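Local coordinates for D-3-phosphoglycerate dehydrogenase-related protein (PDB 4S1V) that probably catalyses the NAD-dependent oxidation of a D-2-hydroxyacid, with D-3-phosphoglycerate the likely substrate, at residues P172-G177 against K196-A201; P230-V235 against P256-A261; T39-R44 against E62-H67. All blocks are in the same frame, centred on the assembly; numbering follows the deposited sequence.

Contact 1: residues P172-G177 against K196-A201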
loop_
_atom_site.group_PDB
_atom_site.type_symbol
_atom_site.label_atom_id
_atom_site.label_comp_id
_atom_site.label_asym_id
_atom_site.label_seq_id
_atom_site.Cartn_x
_atom_site.Cartn_y
_atom_site.Cartn_z
ATOM N N PRO C 172 -27.923 -16.023 -11.469
ATOM C CA PRO C 172 -28.710 -16.037 -12.711
ATOM C C PRO C 172 -27.768 -16.052 -13.925
ATOM O O PRO C 172 -26.699 -15.437 -13.892
ATOM C CB PRO C 172 -29.481 -14.712 -12.666
ATOM C CG PRO C 172 -29.531 -14.326 -11.221
ATOM C CD PRO C 172 -28.294 -14.908 -10.574
ATOM N N ILE C 173 -28.152 -16.755 -14.980
ATOM C CA ILE C 173 -27.324 -16.815 -16.176
ATOM C C ILE C 173 -28.012 -16.071 -17.307
ATOM O O ILE C 173 -29.157 -16.375 -17.645
ATOM C CB ILE C 173 -26.998 -18.275 -16.582
ATOM C CG1 ILE C 173 -26.472 -19.073 -15.379
ATOM C CG2 ILE C 173 -26.020 -18.313 -17.757
ATOM C CD1 ILE C 173 -25.147 -18.591 -14.814
ATOM N N LEU C 174 -27.315 -15.072 -17.852
ATOM C CA LEU C 174 -27.798 -14.289 -18.995
ATOM C C LEU C 174 -26.827 -14.467 -20.158
ATOM O O LEU C 174 -25.612 -14.280 -20.004
ATOM C CB LEU C 174 -27.912 -12.809 -18.624
ATOM C CG LEU C 174 -28.489 -11.854 -19.674
ATOM C CD1 LEU C 174 -29.981 -12.101 -19.913
ATOM C CD2 LEU C 174 -28.251 -10.406 -19.277
ATOM N N VAL C 175 -27.362 -14.842 -21.317
ATOM C CA VAL C 175 -26.519 -15.227 -22.446
ATOM C C VAL C 175 -26.713 -14.311 -23.652
ATOM O O VAL C 175 -27.839 -13.976 -24.023
ATOM C CB VAL C 175 -26.736 -16.706 -22.826
ATOM C CG1 VAL C 175 -25.943 -17.085 -24.065
ATOM C CG2 VAL C 175 -26.372 -17.619 -21.658
ATOM N N TRP C 176 -25.596 -13.904 -24.245
ATOM C CA TRP C 176 -25.597 -13.175 -25.509
ATOM C C TRP C 176 -24.689 -13.847 -26.513
ATOM O O TRP C 176 -23.752 -14.569 -26.148
ATOM C CB TRP C 176 -25.208 -11.707 -25.291
ATOM C CG TRP C 176 -25.252 -10.902 -26.565
ATOM C CD1 TRP C 176 -24.196 -10.252 -27.199
ATOM C CD2 TRP C 176 -26.413 -10.686 -27.443
ATOM N NE1 TRP C 176 -24.616 -9.650 -28.360
ATOM C CE2 TRP C 176 -25.933 -9.871 -28.566
ATOM C CE3 TRP C 176 -27.756 -11.060 -27.404
ATOM C CZ2 TRP C 176 -26.779 -9.460 -29.594
ATOM C CZ3 TRP C 176 -28.595 -10.647 -28.447
ATOM C CH2 TRP C 176 -28.117 -9.865 -29.515
ATOM N N GLY C 177 -24.984 -13.647 -27.793
ATOM C CA GLY C 177 -24.108 -14.109 -28.871
ATOM C C GLY C 177 -24.911 -14.513 -30.089
ATOM O O GLY C 177 -25.984 -13.957 -30.355
ATOM N N LYS C 196 -27.598 -6.826 -27.318
ATOM C CA LYS C 196 -26.293 -6.534 -26.723
ATOM C C LYS C 196 -26.412 -5.442 -25.657
ATOM O O LYS C 196 -25.782 -5.536 -24.594
ATOM C CB LYS C 196 -25.277 -6.138 -27.811
ATOM C CG LYS C 196 -23.871 -5.861 -27.293
ATOM C CD LYS C 196 -22.860 -5.564 -28.399
ATOM C CE LYS C 196 -23.034 -4.177 -28.996
ATOM N NZ LYS C 196 -21.764 -3.697 -29.609
ATOM N N ALA C 197 -27.222 -4.420 -25.947
ATOM C CA ALA C 197 -27.469 -3.323 -24.996
ATOM C C ALA C 197 -28.005 -3.830 -23.647
ATOM O O ALA C 197 -27.483 -3.463 -22.596
ATOM C CB ALA C 197 -28.394 -2.273 -25.599
ATOM N N GLU C 198 -29.017 -4.697 -23.675
ATOM C CA GLU C 198 -29.524 -5.311 -22.441
ATOM C C GLU C 198 -28.448 -6.151 -21.727
ATOM O O GLU C 198 -28.362 -6.148 -20.501
ATOM C CB GLU C 198 -30.770 -6.163 -22.729
ATOM C CG GLU C 198 -31.128 -7.139 -21.615
ATOM C CD GLU C 198 -32.447 -7.861 -21.834
ATOM O OE1 GLU C 198 -33.513 -7.210 -21.787
ATOM O OE2 GLU C 198 -32.423 -9.092 -22.026
ATOM N N PHE C 199 -27.639 -6.865 -22.506
ATOM C CA PHE C 199 -26.602 -7.741 -21.974
ATOM C C PHE C 199 -25.584 -6.954 -21.154
ATOM O O PHE C 199 -25.301 -7.314 -20.019
ATOM C CB PHE C 199 -25.932 -8.528 -23.115
ATOM C CG PHE C 199 -24.832 -9.463 -22.665
ATOM C CD1 PHE C 199 -25.116 -10.585 -21.886
ATOM C CD2 PHE C 199 -23.512 -9.235 -23.050
ATOM C CE1 PHE C 199 -24.099 -11.447 -21.493
ATOM C CE2 PHE C 199 -22.493 -10.096 -22.661
ATOM C CZ PHE C 199 -22.785 -11.200 -21.878
ATOM N N PHE C 200 -25.058 -5.862 -21.710
ATOM C CA PHE C 200 -24.096 -5.037 -20.976
ATOM C C PHE C 200 -24.704 -4.279 -19.804
ATOM O O PHE C 200 -24.035 -4.068 -18.790
ATOM C CB PHE C 200 -23.324 -4.096 -21.913
ATOM C CG PHE C 200 -22.191 -4.774 -22.622
ATOM C CD1 PHE C 200 -22.424 -5.535 -23.758
ATOM C CD2 PHE C 200 -20.891 -4.679 -22.136
ATOM C CE1 PHE C 200 -21.382 -6.188 -24.407
ATOM C CE2 PHE C 200 -19.844 -5.322 -22.779
ATOM C CZ PHE C 200 -20.092 -6.078 -23.919
ATOM N N ALA C 201 -25.972 -3.891 -19.934
ATOM C CA ALA C 201 -26.659 -3.168 -18.865
ATOM C C ALA C 201 -26.930 -4.037 -17.632
ATOM O O ALA C 201 -26.821 -3.557 -16.503
ATOM C CB ALA C 201 -27.958 -2.557 -19.384
#
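Trp176 and Phe199 carry the closest backbone approach between strand 173-176 and helix 196-201, their CA atoms 6.6 Å apart. The axes of strand and helix come within 8.8 Å at 144° between their N-to-C directions, so the helix runs back roughly against the strand. The two alternate side chains on the helix-facing side of the strand, Leu174 and Trp176, both meet Phe199. Trp176 CB sits over one face of the phenyl ring, 3.6 Å from its centroid and offset toward the rim, a CH-pi contact. The indole and phenyl planes are inclined at 33°, an oblique aromatic pair. Leu174 supplies CD2, 4.1 Å from Phe199 CD1, while its carbonyl O lies in the phenyl plane at the edge, 3.5 Å from Phe199 CE1. This is strand-on-helix packing in the Rossmann-type NAD-binding domain: the helix lies against the parallel sheet, where strand 173-176 runs between strands 191-192 and 150-153, and Phe199 also reaches Leu206 on strand 205-208. At the helix start, Lys196 CA stands over the face of the five-membered ring of Trp176, 4.0 Å from its centroid. Lys196 CB follows, 3.6 Å from Trp176 NE1. Anti to the backbone N (chi1 -178°), Lys196 CG still lies beside that nitrogen. The chain bends at chi3 and leads away from the strand, and NZ forms a salt bridge with Asp224.

Contact 2: residues P230-V235 against P256-A261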
loop_
_atom_site.group_PDB
_atom_site.type_symbol
_atom_site.label_atom_id
_atom_site.label_comp_id
_atom_site.label_asym_id
_atom_site.label_seq_id
_atom_site.Cartn_x
_atom_site.Cartn_y
_atom_site.Cartn_z
ATOM N N PRO C 230 -21.733 0.264 -12.485
ATOM C CA PRO C 230 -20.545 0.910 -11.880
ATOM C C PRO C 230 -19.734 0.031 -10.911
ATOM O O PRO C 230 -18.612 0.404 -10.541
ATOM C CB PRO C 230 -21.132 2.119 -11.145
ATOM C CG PRO C 230 -22.569 1.764 -10.909
ATOM C CD PRO C 230 -22.988 0.932 -12.084
ATOM N N ASP C 231 -20.296 -1.110 -10.509
ATOM C CA ASP C 231 -19.592 -2.090 -9.677
ATOM C C ASP C 231 -19.485 -3.452 -10.383
ATOM O O ASP C 231 -19.377 -4.488 -9.724
ATOM C CB ASP C 231 -20.291 -2.249 -8.316
ATOM C CG ASP C 231 -21.727 -2.770 -8.440
ATOM O OD1 ASP C 231 -22.260 -2.841 -9.572
ATOM O OD2 ASP C 231 -22.332 -3.106 -7.399
ATOM N N SER C 232 -19.532 -3.448 -11.717
ATOM C CA SER C 232 -19.502 -4.692 -12.492
ATOM C C SER C 232 -18.087 -5.268 -12.606
ATOM O O SER C 232 -17.089 -4.578 -12.346
ATOM C CB SER C 232 -20.107 -4.481 -13.881
ATOM O OG SER C 232 -19.386 -3.509 -14.620
ATOM N N LEU C 233 -18.013 -6.538 -12.981
ATOM C CA LEU C 233 -16.734 -7.184 -13.270
ATOM C C LEU C 233 -16.679 -7.710 -14.704
ATOM O O LEU C 233 -17.464 -8.575 -15.087
ATOM C CB LEU C 233 -16.439 -8.310 -12.269
ATOM C CG LEU C 233 -15.293 -9.268 -12.650
ATOM C CD1 LEU C 233 -13.923 -8.592 -12.582
ATOM C CD2 LEU C 233 -15.337 -10.507 -11.768
ATOM N N PHE C 234 -15.738 -7.180 -15.480
ATOM C CA PHE C 234 -15.572 -7.588 -16.866
ATOM C C PHE C 234 -14.458 -8.618 -16.986
ATOM O O PHE C 234 -13.361 -8.421 -16.476
ATOM C CB PHE C 234 -15.268 -6.373 -17.738
ATOM C CG PHE C 234 -15.054 -6.702 -19.180
ATOM C CD1 PHE C 234 -16.132 -6.840 -20.038
ATOM C CD2 PHE C 234 -13.764 -6.867 -19.684
ATOM C CE1 PHE C 234 -15.941 -7.134 -21.379
ATOM C CE2 PHE C 234 -13.564 -7.172 -21.023
ATOM C CZ PHE C 234 -14.657 -7.298 -21.875
ATOM N N VAL C 235 -14.746 -9.715 -17.672
ATOM C CA VAL C 235 -13.794 -10.824 -17.749
ATOM C C VAL C 235 -13.481 -11.172 -19.200
ATOM O O VAL C 235 -14.387 -11.434 -19.996
ATOM C CB VAL C 235 -14.316 -12.078 -17.018
ATOM C CG1 VAL C 235 -13.222 -13.134 -16.921
ATOM C CG2 VAL C 235 -14.815 -11.729 -15.619
ATOM N N PRO C 256 -12.465 3.396 -10.785
ATOM C CA PRO C 256 -11.839 2.501 -9.804
ATOM C C PRO C 256 -12.818 1.625 -9.016
ATOM O O PRO C 256 -12.398 0.660 -8.387
ATOM C CB PRO C 256 -11.087 3.458 -8.867
ATOM C CG PRO C 256 -11.743 4.782 -9.054
ATOM C CD PRO C 256 -12.190 4.815 -10.487
ATOM N N MET C 257 -14.107 1.938 -9.064
ATOM C CA MET C 257 -15.096 1.084 -8.419
ATOM C C MET C 257 -15.497 -0.106 -9.286
ATOM O O MET C 257 -16.026 -1.091 -8.777
ATOM C CB MET C 257 -16.315 1.885 -7.961
ATOM C CG MET C 257 -16.409 2.049 -6.443
ATOM S SD MET C 257 -15.054 2.951 -5.643
ATOM C CE MET C 257 -13.968 1.629 -5.104
ATOM N N ARG C 258 -15.242 -0.006 -10.589
ATOM C CA ARG C 258 -15.422 -1.127 -11.501
ATOM C C ARG C 258 -14.207 -2.043 -11.458
ATOM O O ARG C 258 -13.119 -1.629 -11.056
ATOM C CB ARG C 258 -15.601 -0.618 -12.924
ATOM C CG ARG C 258 -16.975 -0.034 -13.196
ATOM C CD ARG C 258 -17.096 0.398 -14.639
ATOM N NE ARG C 258 -16.879 -0.720 -15.561
ATOM C CZ ARG C 258 -17.352 -0.755 -16.800
ATOM N NH1 ARG C 258 -18.084 0.261 -17.256
ATOM N NH2 ARG C 258 -17.108 -1.801 -17.580
ATOM N N GLN C 259 -14.395 -3.281 -11.898
ATOM C CA GLN C 259 -13.324 -4.258 -11.915
ATOM C C GLN C 259 -13.209 -4.992 -13.251
ATOM O O GLN C 259 -14.149 -5.031 -14.046
ATOM C CB GLN C 259 -13.522 -5.263 -10.780
ATOM C CG GLN C 259 -13.067 -4.757 -9.425
ATOM C CD GLN C 259 -13.244 -5.794 -8.335
ATOM O OE1 GLN C 259 -13.887 -5.527 -7.325
ATOM N NE2 GLN C 259 -12.675 -6.985 -8.536
ATOM N N ALA C 260 -12.036 -5.565 -13.493
ATOM C CA ALA C 260 -11.819 -6.392 -14.665
ATOM C C ALA C 260 -10.866 -7.523 -14.311
ATOM O O ALA C 260 -10.114 -7.428 -13.343
ATOM C CB ALA C 260 -11.290 -5.567 -15.832
ATOM N N ALA C 261 -10.940 -8.610 -15.072
ATOM C CA ALA C 261 -9.995 -9.700 -14.959
ATOM C C ALA C 261 -9.682 -10.163 -16.381
ATOM O O ALA C 261 -10.598 -10.433 -17.159
ATOM C CB ALA C 261 -10.589 -10.832 -14.136
HETATM O O HOH W 1 -16.454 -3.727 -15.190
#
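Leu233, Phe234 and Val235 pair in parallel register with Gln259, Ala260 and Ala261, and this strand half is the tight part of the contact. Its axes are 4.4 Å apart at 19°. Gln259 N donates to Ser232 O at 3.0 Å. Phe234 N then reaches Gln259 O at 3.0 Å. Ala261 N closes the series on Phe234 O at 2.8 Å. On the face shared by Leu233, Gln259, Val235 and Ala261, Leu233 holds CG anti to its backbone N (chi1 167°). Its CD1 lies 3.8 Å from Gln259 CB and 3.7 Å from the backbone N of Ala260. Phe234 and Ala260 occupy the other face, where helix 247-254 touches both. The preceding turns are the loose side: no bridge pairs the segments before Leu233, and Pro230 and Met257 are exposed. Between these regions one water donates to Ser232 OG and Gln259 O and accepts from Arg258 NE at 3.1 Å, three bonds joining both segments. Ser232 OG lies 3.6 Å above the guanidinium plane of Arg258, toward its rim; it also bonds to Lys229 O, while Arg258 NH1 bonds to Leu225 O. Adjacent parallel strands linked through helix 247-254 make a beta-alpha-beta crossover, the repeating element of the Rossmann-type NAD-binding domain.

Contact 3: residues T39-R44 against E62-H67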
loop_
_atom_site.group_PDB
_atom_site.type_symbol
_atom_site.label_atom_id
_atom_site.label_comp_id
_atom_site.label_asym_id
_atom_site.label_seq_id
_atom_site.Cartn_x
_atom_site.Cartn_y
_atom_site.Cartn_z
ATOM N N THR C 39 14.942 -12.390 -36.927
ATOM C CA THR C 39 16.358 -12.585 -37.233
ATOM C C THR C 39 16.956 -13.661 -36.314
ATOM O O THR C 39 17.605 -14.597 -36.786
ATOM C CB THR C 39 17.148 -11.252 -37.129
ATOM O OG1 THR C 39 16.616 -10.299 -38.059
ATOM C CG2 THR C 39 18.617 -11.464 -37.422
ATOM N N VAL C 40 16.710 -13.532 -35.010
ATOM C CA VAL C 40 17.167 -14.509 -34.012
ATOM C C VAL C 40 16.499 -15.868 -34.218
ATOM O O VAL C 40 17.156 -16.909 -34.086
ATOM C CB VAL C 40 16.933 -14.009 -32.566
ATOM C CG1 VAL C 40 17.325 -15.069 -31.549
ATOM C CG2 VAL C 40 17.723 -12.731 -32.312
ATOM N N LEU C 41 15.208 -15.847 -34.551
ATOM C CA LEU C 41 14.432 -17.070 -34.771
ATOM C C LEU C 41 14.927 -17.859 -35.972
ATOM O O LEU C 41 15.123 -19.068 -35.875
ATOM C CB LEU C 41 12.941 -16.764 -34.942
ATOM C CG LEU C 41 12.053 -16.735 -33.697
ATOM C CD1 LEU C 41 10.659 -16.270 -34.089
ATOM C CD2 LEU C 41 11.994 -18.097 -33.013
ATOM N N ILE C 42 15.117 -17.169 -37.096
ATOM C CA ILE C 42 15.670 -17.781 -38.305
ATOM C C ILE C 42 17.036 -18.395 -38.018
ATOM O O ILE C 42 17.282 -19.557 -38.358
ATOM C CB ILE C 42 15.730 -16.778 -39.480
ATOM C CG1 ILE C 42 14.326 -16.558 -40.054
ATOM C CG2 ILE C 42 16.679 -17.258 -40.576
ATOM C CD1 ILE C 42 14.133 -15.214 -40.729
ATOM N N GLU C 43 17.911 -17.630 -37.365
ATOM C CA GLU C 43 19.246 -18.128 -37.031
ATOM C C GLU C 43 19.190 -19.299 -36.054
ATOM O O GLU C 43 20.013 -20.209 -36.125
ATOM C CB GLU C 43 20.148 -17.006 -36.497
ATOM C CG GLU C 43 20.491 -15.926 -37.524
ATOM C CD GLU C 43 20.927 -16.493 -38.870
ATOM O OE1 GLU C 43 21.907 -17.269 -38.909
ATOM O OE2 GLU C 43 20.287 -16.163 -39.892
ATOM N N ARG C 44 18.209 -19.272 -35.157
ATOM C CA ARG C 44 18.031 -20.326 -34.159
ATOM C C ARG C 44 17.435 -21.612 -34.760
ATOM O O ARG C 44 17.854 -22.720 -34.409
ATOM C CB ARG C 44 17.176 -19.797 -33.001
ATOM C CG ARG C 44 16.598 -20.841 -32.062
ATOM C CD ARG C 44 15.724 -20.200 -30.991
ATOM N NE ARG C 44 16.502 -19.409 -30.038
ATOM C CZ ARG C 44 15.993 -18.776 -28.984
ATOM N NH1 ARG C 44 14.689 -18.831 -28.727
ATOM N NH2 ARG C 44 16.791 -18.086 -28.179
ATOM N N GLU C 62 5.712 -15.268 -43.470
ATOM C CA GLU C 62 6.407 -15.621 -44.707
ATOM C C GLU C 62 7.919 -15.469 -44.537
ATOM O O GLU C 62 8.694 -16.289 -45.035
ATOM C CB GLU C 62 5.902 -14.794 -45.890
ATOM C CG GLU C 62 6.467 -15.262 -47.221
ATOM C CD GLU C 62 5.635 -14.845 -48.420
ATOM O OE1 GLU C 62 4.886 -13.850 -48.328
ATOM O OE2 GLU C 62 5.737 -15.520 -49.463
ATOM N N ASN C 63 8.322 -14.425 -43.818
ATOM C CA ASN C 63 9.722 -14.206 -43.470
ATOM C C ASN C 63 10.368 -15.442 -42.829
ATOM O O ASN C 63 11.464 -15.841 -43.218
ATOM C CB ASN C 63 9.849 -12.983 -42.557
ATOM C CG ASN C 63 11.294 -12.610 -42.266
ATOM O OD1 ASN C 63 12.157 -12.670 -43.141
ATOM N ND2 ASN C 63 11.558 -12.215 -41.028
ATOM N N LEU C 64 9.687 -16.052 -41.859
ATOM C CA LEU C 64 10.181 -17.288 -41.253
ATOM C C LEU C 64 10.256 -18.418 -42.281
ATOM O O LEU C 64 11.291 -19.063 -42.425
ATOM C CB LEU C 64 9.310 -17.716 -40.058
ATOM C CG LEU C 64 9.406 -17.005 -38.701
ATOM C CD1 LEU C 64 8.730 -17.849 -37.626
ATOM C CD2 LEU C 64 10.852 -16.720 -38.316
ATOM N N LEU C 65 9.159 -18.637 -42.999
ATOM C CA LEU C 65 9.065 -19.710 -43.987
ATOM C C LEU C 65 10.062 -19.542 -45.135
ATOM O O LEU C 65 10.605 -20.526 -45.642
ATOM C CB LEU C 65 7.636 -19.793 -44.535
ATOM C CG LEU C 65 6.528 -20.174 -43.542
ATOM C CD1 LEU C 65 5.187 -19.612 -43.991
ATOM C CD2 LEU C 65 6.442 -21.683 -43.361
ATOM N N ALA C 66 10.310 -18.295 -45.532
ATOM C CA ALA C 66 11.250 -17.997 -46.613
ATOM C C ALA C 66 12.687 -18.355 -46.244
ATOM O O ALA C 66 13.488 -18.677 -47.121
ATOM C CB ALA C 66 11.154 -16.533 -47.029
ATOM N N HIS C 67 13.003 -18.324 -44.949
ATOM C CA HIS C 67 14.383 -18.486 -44.495
ATOM C C HIS C 67 14.662 -19.718 -43.687
ATOM O O HIS C 67 15.682 -19.799 -42.987
ATOM C CB HIS C 67 14.823 -17.236 -43.755
ATOM C CG HIS C 67 14.803 -16.008 -44.612
ATOM N ND1 HIS C 67 15.736 -15.774 -45.554
ATOM C CD2 HIS C 67 13.902 -14.947 -44.675
ATOM C CE1 HIS C 67 15.457 -14.619 -46.179
ATOM N NE2 HIS C 67 14.335 -14.111 -45.638
#
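Ile42 presses its CG1, CG2 and CD1 atoms against helix 62-66 and the residue that follows it, overlapping Asn63, Leu64 and His67. The contact joins two neighbouring helices, 38-45 and 62-66, of the alpha/beta domain built on the five-stranded parallel sheet. The short helical segments run at 27° with axes 9.9 Å apart, and the closest CA pair is Ile42 and Leu64 at 6.3 Å. The inner part is apolar: Leu64 CD2 lies 3.9 Å from Ile42 CG1 and 4.0 Å from Leu41 CB, so one methyl bridges two successive residues of the facing helix. Ile42 CG1, anti to the carbonyl carbon (chi1 -75°), is thereby set beside that methyl. Ile42 CD1 lies near the Asn63 amide and 3.7 Å from Asn63 O; the nitrogen of that amide, ND2, bonds to Glu38 OE1 of helix 38-45, tying the helices together. Where helix 62-66 gives way to loop, His67 CB packs 3.7 Å from Ile42 CG2, which is anti to the backbone N. The imidazole lies oblique to Ile42 CD1. His67 O accepts from Lys46 NZ while Ile42 CG2 lies 3.6 Å from the same carbonyl oxygen.

The order along the chain is contact 3, contact 1, contact 2, each closing before the next opens. Contacts 1 and 2 have centres 16 Å apart, and their nearest atoms are about 5 Å apart without touching. Both reach the seven-stranded parallel sheet of the NAD-binding domain: contact 1 at strand 173-176, and contact 2 at strands 233-236 and 259-262, with strands 150-153 and 205-208 in between. Contact 3 belongs with the separate five-stranded sheet, across the chain's centre, 45 Å from contact 1 and 42 Å from contact 2, centre to centre. This separation is consistent with the two-domain build of D-2-hydroxyacid dehydrogenases, whose active site typically lies between the domains.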